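Local coordinates for protein BtGH115A (Bacteroides thetaiotaomicron, PDB 5BY3) that probably hydrolyses glycosidic bonds as a family GH115 4-O-methyl-alpha-glucuronidase with specificity for decorated arabinogalactans, at residues Trp405-Lys419 / Pro439-Ala451. Numbering follows the deposited sequence.
Sequences WLSTMSPSLIYQQMK and PAEYQIELFMDMA
Gln443 and Ser407 meet where two neighbouring helices of a TIM-barrel-type (beta/alpha)8 domain begin, a worked example of one buried amide stitching a helix to the loop that precedes its neighbour. The carboxamide is gripped by three bonds. NE2 of Gln443 gives an almost straight bond to Met409 O (3.1 Å, 175°), which lies in the amide plane and accepts on a lone pair; the second bond of NE2, to Ser407 O (2.9 Å), is more bent, with the donor standing above the plane of the Ser407 carbonyl. Ser407 OG in turn donates to Gln443 OE1 (2.7 Å), approaching from above the amide carbonyl. With chi1 at -65°, CG of Gln443 sits beside its backbone N and against Ile414 CD1, 3.5 Å away, and a bend at chi2 then turns the amide to the loop. A leucine in its place would probably leave the carbonyls of Ser407 and Met409 without this donor and the serine hydroxyl without its acceptor. Further along, Pro411 CG touches the edge of the Tyr442 ring while CB of the same proline meets Leu446 CD2. The bent chain of Met418, a selenomethionine, sets its SE 5.0 Å from the Phe447 ring centroid, an oblique Met-aromatic contact, with CE on CE2.

Around this core, the helices 411-419 and 441-451 run nearly parallel, 23° apart, with axes 10.5 Å from each other; strand 429-433 links them in sequence, and its Trp430 touches both Met418 and Met450. The side chain of Pro439 lies about 5 Å from the bound nickel ion, whose site includes Leu404 and Asp436, and Tyr490 of helix 476-495 touches both Pro411 and Gln443. At the far end, Met450 CE reaches Tyr415 CD1at 3.5 Å.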
loop_
_atom_site.group_PDB
_atom_site.type_symbol
_atom_site.label_atom_id
_atom_site.label_comp_id
_atom_site.label_asym_id
_atom_site.label_seq_id
_atom_site.Cartn_x
_atom_site.Cartn_y
_atom_site.Cartn_z
ATOM N N TRP A 405 4.147 -10.118 8.034
ATOM C CA TRP A 405 5.359 -9.912 8.802
ATOM C C TRP A 405 6.213 -8.772 8.262
ATOM O O TRP A 405 6.417 -7.761 8.957
ATOM C CB TRP A 405 6.103 -11.199 8.937
ATOM C CG TRP A 405 7.468 -11.107 9.522
ATOM C CD1 TRP A 405 7.901 -10.313 10.559
ATOM C CD2 TRP A 405 8.581 -11.906 9.133
ATOM N NE1 TRP A 405 9.223 -10.571 10.823
ATOM C CE2 TRP A 405 9.660 -11.553 9.970
ATOM C CE3 TRP A 405 8.774 -12.883 8.142
ATOM C CZ2 TRP A 405 10.930 -12.130 9.833
ATOM C CZ3 TRP A 405 10.034 -13.463 8.008
ATOM C CH2 TRP A 405 11.099 -13.066 8.840
ATOM N N LEU A 406 6.669 -8.947 7.020
ATOM C CA LEU A 406 7.433 -7.970 6.284
ATOM C C LEU A 406 6.606 -7.415 5.109
ATOM O O LEU A 406 5.599 -7.996 4.691
ATOM C CB LEU A 406 8.723 -8.612 5.769
ATOM C CG LEU A 406 9.656 -9.141 6.878
ATOM C CD1 LEU A 406 10.812 -9.943 6.272
ATOM C CD2 LEU A 406 10.159 -7.998 7.766
ATOM N N SER A 407 7.043 -6.276 4.615
ATOM C CA SER A 407 6.374 -5.573 3.598
ATOM C C SER A 407 7.247 -5.639 2.369
ATOM O O SER A 407 8.191 -4.834 2.207
ATOM C CB SER A 407 6.207 -4.106 4.039
ATOM O OG SER A 407 5.957 -3.272 2.901
ATOM N N THR A 408 6.911 -6.573 1.483
ATOM C CA THR A 408 7.764 -6.864 0.416
ATOM C C THR A 408 7.155 -6.710 -0.981
ATOM O O THR A 408 7.759 -7.132 -1.998
ATOM C CB THR A 408 8.396 -8.262 0.607
ATOM O OG1 THR A 408 7.392 -9.291 0.589
ATOM C CG2 THR A 408 9.219 -8.298 1.887
HETATM N N MSE A 409 5.961 -6.135 -1.050
HETATM C CA MSE A 409 5.288 -5.970 -2.335
HETATM C C MSE A 409 6.172 -5.047 -3.122
HETATM O O MSE A 409 6.786 -4.133 -2.566
HETATM C CB MSE A 409 3.912 -5.388 -2.185
HETATM C CG MSE A 409 3.106 -5.598 -3.464
HETATM SE SE MSE A 409 1.348 -4.768 -3.143
HETATM C CE MSE A 409 0.757 -6.505 -2.351
ATOM N N SER A 410 6.313 -5.367 -4.393
ATOM C CA SER A 410 7.182 -4.659 -5.276
ATOM C C SER A 410 6.658 -3.267 -5.568
ATOM O O SER A 410 5.501 -3.108 -5.923
ATOM C CB SER A 410 7.340 -5.416 -6.589
ATOM O OG SER A 410 7.945 -4.563 -7.551
ATOM N N PRO A 411 7.526 -2.262 -5.437
ATOM C CA PRO A 411 7.234 -0.887 -5.859
ATOM C C PRO A 411 6.766 -0.821 -7.280
ATOM O O PRO A 411 5.912 0.006 -7.579
ATOM C CB PRO A 411 8.603 -0.199 -5.750
ATOM C CG PRO A 411 9.215 -0.911 -4.583
ATOM C CD PRO A 411 8.850 -2.360 -4.805
ATOM N N SER A 412 7.340 -1.686 -8.123
ATOM C CA SER A 412 7.032 -1.788 -9.526
ATOM C C SER A 412 5.590 -2.216 -9.787
ATOM O O SER A 412 5.035 -1.848 -10.811
ATOM C CB SER A 412 7.939 -2.805 -10.177
ATOM O OG SER A 412 9.238 -2.288 -10.223
ATOM N N LEU A 413 5.014 -2.995 -8.864
ATOM C CA LEU A 413 3.686 -3.556 -9.029
ATOM C C LEU A 413 2.684 -2.547 -8.462
ATOM O O LEU A 413 1.620 -2.298 -9.072
ATOM C CB LEU A 413 3.576 -4.955 -8.403
ATOM C CG LEU A 413 2.164 -5.501 -8.077
ATOM C CD1 LEU A 413 1.389 -5.868 -9.352
ATOM C CD2 LEU A 413 2.237 -6.666 -7.095
ATOM N N ILE A 414 3.033 -1.962 -7.319
ATOM C CA ILE A 414 2.234 -0.921 -6.769
ATOM C C ILE A 414 2.132 0.142 -7.865
ATOM O O ILE A 414 1.009 0.483 -8.273
ATOM C CB ILE A 414 2.802 -0.384 -5.439
ATOM C CG1 ILE A 414 2.780 -1.484 -4.378
ATOM C CG2 ILE A 414 2.055 0.875 -4.934
ATOM C CD1 ILE A 414 3.661 -1.092 -3.201
ATOM N N TYR A 415 3.284 0.624 -8.356
ATOM C CA TYR A 415 3.301 1.629 -9.411
ATOM C C TYR A 415 2.371 1.292 -10.561
ATOM O O TYR A 415 1.465 2.091 -10.851
ATOM C CB TYR A 415 4.677 1.869 -9.994
ATOM C CG TYR A 415 4.622 2.918 -11.084
ATOM C CD1 TYR A 415 4.320 4.233 -10.773
ATOM C CD2 TYR A 415 4.820 2.588 -12.441
ATOM C CE1 TYR A 415 4.203 5.207 -11.763
ATOM C CE2 TYR A 415 4.742 3.569 -13.455
ATOM C CZ TYR A 415 4.431 4.876 -13.094
ATOM O OH TYR A 415 4.346 5.879 -14.027
ATOM N N GLN A 416 2.580 0.131 -11.207
ATOM C CA GLN A 416 1.842 -0.139 -12.425
ATOM C C GLN A 416 0.330 -0.301 -12.232
ATOM O O GLN A 416 -0.440 0.074 -13.114
ATOM C CB GLN A 416 2.470 -1.236 -13.285
ATOM C CG GLN A 416 1.914 -2.646 -13.130
ATOM C CD GLN A 416 0.625 -2.960 -13.896
ATOM O OE1 GLN A 416 0.381 -2.518 -15.023
ATOM N NE2 GLN A 416 -0.193 -3.768 -13.272
ATOM N N GLN A 417 -0.078 -0.856 -11.101
ATOM C CA GLN A 417 -1.468 -1.016 -10.815
ATOM C C GLN A 417 -2.123 0.321 -10.519
ATOM O O GLN A 417 -3.220 0.582 -11.019
ATOM C CB GLN A 417 -1.695 -2.012 -9.679
ATOM C CG GLN A 417 -1.577 -3.486 -10.098
ATOM C CD GLN A 417 -2.702 -3.907 -11.045
ATOM O OE1 GLN A 417 -2.451 -4.327 -12.191
ATOM N NE2 GLN A 417 -3.961 -3.772 -10.574
HETATM N N MSE A 418 -1.438 1.168 -9.750
HETATM C CA MSE A 418 -2.039 2.403 -9.238
HETATM C C MSE A 418 -2.014 3.484 -10.290
HETATM O O MSE A 418 -2.927 4.303 -10.345
HETATM C CB MSE A 418 -1.413 2.942 -7.932
HETATM C CG MSE A 418 -1.585 2.015 -6.750
HETATM SE SE MSE A 418 -3.454 1.553 -6.367
HETATM C CE MSE A 418 -4.081 3.384 -5.988
ATOM N N LYS A 419 -0.967 3.511 -11.101
ATOM C CA LYS A 419 -0.928 4.354 -12.300
ATOM C C LYS A 419 -2.116 3.990 -13.205
ATOM O O LYS A 419 -2.886 4.874 -13.604
ATOM C CB LYS A 419 0.411 4.200 -13.030
ATOM C CG LYS A 419 0.474 4.730 -14.446
ATOM C CD LYS A 419 0.865 6.200 -14.502
ATOM C CE LYS A 419 0.887 6.709 -15.941
ATOM N NZ LYS A 419 1.073 8.186 -15.953
ATOM N N PRO A 439 6.558 -2.573 8.868
ATOM C CA PRO A 439 7.719 -2.003 8.207
ATOM C C PRO A 439 7.483 -1.788 6.685
ATOM O O PRO A 439 8.200 -2.351 5.866
ATOM C CB PRO A 439 8.745 -3.115 8.426
ATOM C CG PRO A 439 7.937 -4.392 8.188
ATOM C CD PRO A 439 6.551 -4.053 8.760
ATOM N N ALA A 440 6.468 -1.012 6.338
ATOM C CA ALA A 440 6.027 -0.740 4.966
ATOM C C ALA A 440 6.245 0.718 4.634
ATOM O O ALA A 440 5.595 1.252 3.696
ATOM C CB ALA A 440 4.528 -1.034 4.844
ATOM N N GLU A 441 7.090 1.366 5.446
ATOM C CA GLU A 441 7.394 2.772 5.331
ATOM C C GLU A 441 7.596 3.222 3.879
ATOM O O GLU A 441 7.055 4.247 3.419
ATOM C CB GLU A 441 8.656 3.092 6.114
ATOM C CG GLU A 441 8.570 2.868 7.624
ATOM C CD GLU A 441 9.151 1.532 8.090
ATOM O OE1 GLU A 441 9.380 0.617 7.266
ATOM O OE2 GLU A 441 9.404 1.413 9.313
ATOM N N TYR A 442 8.367 2.446 3.137
ATOM C CA TYR A 442 8.663 2.843 1.801
ATOM C C TYR A 442 7.406 2.787 0.900
ATOM O O TYR A 442 7.060 3.820 0.282
ATOM C CB TYR A 442 9.862 2.076 1.188
ATOM C CG TYR A 442 10.043 2.546 -0.245
ATOM C CD1 TYR A 442 10.485 3.847 -0.509
ATOM C CD2 TYR A 442 9.652 1.750 -1.331
ATOM C CE1 TYR A 442 10.582 4.308 -1.801
ATOM C CE2 TYR A 442 9.754 2.224 -2.644
ATOM C CZ TYR A 442 10.224 3.505 -2.853
ATOM O OH TYR A 442 10.340 4.014 -4.107
ATOM N N GLN A 443 6.735 1.626 0.830
ATOM C CA GLN A 443 5.529 1.469 -0.033
ATOM C C GLN A 443 4.430 2.515 0.254
ATOM O O GLN A 443 3.802 3.041 -0.675
ATOM C CB GLN A 443 4.929 0.062 0.042
ATOM C CG GLN A 443 5.822 -1.068 -0.500
ATOM C CD GLN A 443 6.743 -1.726 0.550
ATOM O OE1 GLN A 443 6.976 -1.173 1.636
ATOM N NE2 GLN A 443 7.279 -2.904 0.223
ATOM N N ILE A 444 4.262 2.832 1.539
ATOM C CA ILE A 444 3.307 3.794 2.021
ATOM C C ILE A 444 3.655 5.151 1.421
ATOM O O ILE A 444 2.778 5.845 0.904
ATOM C CB ILE A 444 3.289 3.845 3.569
ATOM C CG1 ILE A 444 2.733 2.527 4.147
ATOM C CG2 ILE A 444 2.486 5.050 4.094
ATOM C CD1 ILE A 444 2.988 2.320 5.639
ATOM N N GLU A 445 4.920 5.532 1.467
ATOM C CA GLU A 445 5.277 6.843 0.967
ATOM C C GLU A 445 5.158 6.890 -0.563
ATOM O O GLU A 445 4.732 7.905 -1.139
ATOM C CB GLU A 445 6.674 7.244 1.422
ATOM C CG GLU A 445 7.023 8.689 1.086
ATOM C CD GLU A 445 8.342 9.138 1.670
ATOM O OE1 GLU A 445 8.776 8.587 2.702
ATOM O OE2 GLU A 445 8.947 10.069 1.094
ATOM N N LEU A 446 5.513 5.796 -1.224
ATOM C CA LEU A 446 5.292 5.700 -2.654
ATOM C C LEU A 446 3.798 5.921 -2.988
ATOM O O LEU A 446 3.459 6.804 -3.759
ATOM C CB LEU A 446 5.789 4.355 -3.194
ATOM C CG LEU A 446 5.652 4.098 -4.714
ATOM C CD1 LEU A 446 6.366 5.168 -5.579
ATOM C CD2 LEU A 446 6.150 2.685 -5.022
ATOM N N PHE A 447 2.923 5.119 -2.386
ATOM C CA PHE A 447 1.505 5.263 -2.548
ATOM C C PHE A 447 1.065 6.719 -2.311
ATOM O O PHE A 447 0.289 7.254 -3.083
ATOM C CB PHE A 447 0.814 4.318 -1.560
ATOM C CG PHE A 447 -0.640 4.047 -1.856
ATOM C CD1 PHE A 447 -1.640 4.843 -1.298
ATOM C CD2 PHE A 447 -1.011 2.967 -2.665
ATOM C CE1 PHE A 447 -2.984 4.588 -1.563
ATOM C CE2 PHE A 447 -2.354 2.702 -2.919
ATOM C CZ PHE A 447 -3.329 3.515 -2.356
HETATM N N MSE A 448 1.582 7.352 -1.260
HETATM C CA MSE A 448 1.104 8.684 -0.854
HETATM C C MSE A 448 1.615 9.741 -1.780
HETATM O O MSE A 448 0.887 10.710 -2.038
HETATM C CB MSE A 448 1.372 9.090 0.606
HETATM C CG MSE A 448 0.629 8.222 1.620
HETATM SE SE MSE A 448 -1.324 8.106 1.333
HETATM C CE MSE A 448 -1.523 6.296 2.029
ATOM N N ASP A 449 2.847 9.563 -2.267
ATOM C CA ASP A 449 3.416 10.383 -3.355
ATOM C C ASP A 449 2.596 10.281 -4.633
ATOM O O ASP A 449 2.347 11.302 -5.280
ATOM C CB ASP A 449 4.878 10.012 -3.677
ATOM C CG ASP A 449 5.881 10.534 -2.630
ATOM O OD1 ASP A 449 5.509 11.399 -1.816
ATOM O OD2 ASP A 449 7.043 10.066 -2.610
HETATM N N MSE A 450 2.185 9.052 -4.985
HETATM C CA MSE A 450 1.383 8.813 -6.182
HETATM C C MSE A 450 0.127 9.629 -6.090
HETATM O O MSE A 450 -0.171 10.399 -6.993
HETATM C CB MSE A 450 1.144 7.335 -6.406
HETATM C CG MSE A 450 2.367 6.845 -7.162
HETATM SE SE MSE A 450 2.310 4.894 -7.334
HETATM C CE MSE A 450 1.342 5.055 -9.052
ATOM N N ALA A 451 -0.523 9.543 -4.940
ATOM C CA ALA A 451 -1.828 10.129 -4.671
ATOM C C ALA A 451 -1.731 11.631 -4.558
ATOM O O ALA A 451 -2.706 12.336 -4.836
ATOM C CB ALA A 451 -2.426 9.533 -3.396
#